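Local coordinates for putative peptidase (Bacteroides fragilis, PDB 5DYN), which is a clostripain-family cysteine protease that activates the Bacteroides fragilis toxin by proteolytic cleavage, at the interface of chains A and B. Numbering follows the deposited sequence. Chains: chain A, Putative peptidase; chain B, Putative peptidase.

The interface of chains A and B. Residues chain A 96, 99-100, 103, 113; chain B 18-19, 21-23.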
# COMPACT_ATOMS: atom_id res chain seq x y z
N LYS A 96 -15.67 -8.77 1.57
CA LYS A 96 -16.78 -8.17 2.30
C LYS A 96 -17.24 -9.05 3.45
O LYS A 96 -17.39 -8.58 4.58
CB LYS A 96 -17.96 -7.89 1.37
CG LYS A 96 -17.92 -6.56 0.65
CD LYS A 96 -19.17 -6.39 -0.19
CE LYS A 96 -19.10 -5.14 -1.05
NZ LYS A 96 -20.31 -5.00 -1.91
N ILE A 99 -14.53 -9.14 6.15
CA ILE A 99 -14.52 -7.84 6.83
C ILE A 99 -15.70 -7.71 7.79
O ILE A 99 -15.53 -7.31 8.94
CB ILE A 99 -14.55 -6.68 5.82
CG1 ILE A 99 -13.24 -6.58 5.05
CG2 ILE A 99 -14.81 -5.37 6.54
CD1 ILE A 99 -13.23 -5.48 4.01
N SER A 100 -16.89 -8.05 7.29
CA SER A 100 -18.11 -7.99 8.09
C SER A 100 -18.00 -8.87 9.33
O SER A 100 -18.27 -8.40 10.44
CB SER A 100 -19.32 -8.43 7.26
OG SER A 100 -19.64 -7.45 6.29
N PHE A 103 -15.16 -7.37 11.96
CA PHE A 103 -15.39 -6.15 12.72
C PHE A 103 -16.70 -6.14 13.49
O PHE A 103 -16.79 -5.54 14.56
CB PHE A 103 -15.33 -4.94 11.79
CG PHE A 103 -13.96 -4.66 11.25
CD1 PHE A 103 -12.97 -4.16 12.07
CD2 PHE A 103 -13.66 -4.90 9.92
CE1 PHE A 103 -11.70 -3.90 11.58
CE2 PHE A 103 -12.39 -4.64 9.42
CZ PHE A 103 -11.41 -4.14 10.26
N MET A 113 -6.72 -1.91 9.16
CA MET A 113 -6.67 -3.09 8.32
C MET A 113 -5.32 -3.21 7.62
O MET A 113 -4.76 -2.21 7.14
CB MET A 113 -7.80 -3.09 7.29
CG MET A 113 -8.09 -4.48 6.72
SD MET A 113 -9.49 -4.55 5.59
CE MET A 113 -10.73 -3.69 6.54
N ALA B 18 -15.43 -3.25 -1.68
CA ALA B 18 -15.37 -4.20 -0.57
C ALA B 18 -15.20 -3.50 0.78
O ALA B 18 -15.79 -3.90 1.78
CB ALA B 18 -14.25 -5.20 -0.78
N LEU B 19 -14.38 -2.45 0.81
CA LEU B 19 -14.07 -1.76 2.05
C LEU B 19 -15.22 -0.87 2.54
O LEU B 19 -15.11 -0.21 3.58
CB LEU B 19 -12.80 -0.92 1.89
CG LEU B 19 -11.49 -1.70 1.77
CD1 LEU B 19 -10.31 -0.78 1.53
CD2 LEU B 19 -11.27 -2.54 3.02
N VAL B 21 -18.12 -2.00 3.55
CA VAL B 21 -18.73 -2.67 4.69
C VAL B 21 -17.81 -2.56 5.91
O VAL B 21 -18.21 -2.87 7.03
CB VAL B 21 -19.03 -4.15 4.41
CG1 VAL B 21 -19.98 -4.28 3.22
CG2 VAL B 21 -17.75 -4.93 4.16
N ALA B 22 -16.59 -2.10 5.68
CA ALA B 22 -15.65 -1.89 6.77
C ALA B 22 -16.00 -0.61 7.51
O ALA B 22 -16.51 0.33 6.91
CB ALA B 22 -14.22 -1.82 6.24
N PRO B 23 -15.73 -0.58 8.82
CA PRO B 23 -15.84 0.69 9.55
C PRO B 23 -14.74 1.62 9.09
O PRO B 23 -13.80 1.16 8.43
CB PRO B 23 -15.65 0.27 11.01
CG PRO B 23 -14.83 -0.97 10.94
CD PRO B 23 -15.27 -1.68 9.69
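A:Ile99 and B:Ala22 meet at the apolar centre, where the gamma-methyl CG2 of the isoleucine touches the alanine CA at 3.6 Å. The two branches of A:Ile99 part company: CG2, anti to the backbone N, meets B:Ala22 and B:Val21, while CG1 lies beside that N (chi1 -70°) and carries CD1 to the delta-methyl CD2 of B:Leu19, 3.7 Å away. That same leucine methyl also meets A:Met113, which comes from strand 110-116 with its chain bent at the thioether (chi3 -50°). The bend brings CE back toward B:Ala22 CB at 4.0 Å, joining the strand to the patch made by helix 92-105.

One helical turn on from A:Ile99, A:Phe103 offers a ring face to B:Pro23. The proline CD sits 3.9 Å from the ring centroid in a CH-pi contact, displaced toward the rim, and A:Ile99 CG2 borders the ring edge in its plane. At the other end, the extended methylenes of A:Lys96 pass alongside the end of helix 12-18, with CG 3.7 Å from B:Ala18 CA, and cross B:Val21 at about a right angle.

The contact thus rests on shape and apolar burial: a helix face and a neighbouring strand of chain A receive the loop that follows helix 12-18 of chain B. Chain A is the N-terminal part of a longer protease; chain B, also of clostripain-family sequence, is probably the rest, so the surface probably joins two parts of one enzyme. At the polar rim, B:Val21 CG2 lies 3.7 Å from A:Lys96 O. That carbonyl accepts a hydrogen bond within its own helix from the hydroxyl A:Ser100 OG at 3.0 Å, the donor standing above the carbonyl plane.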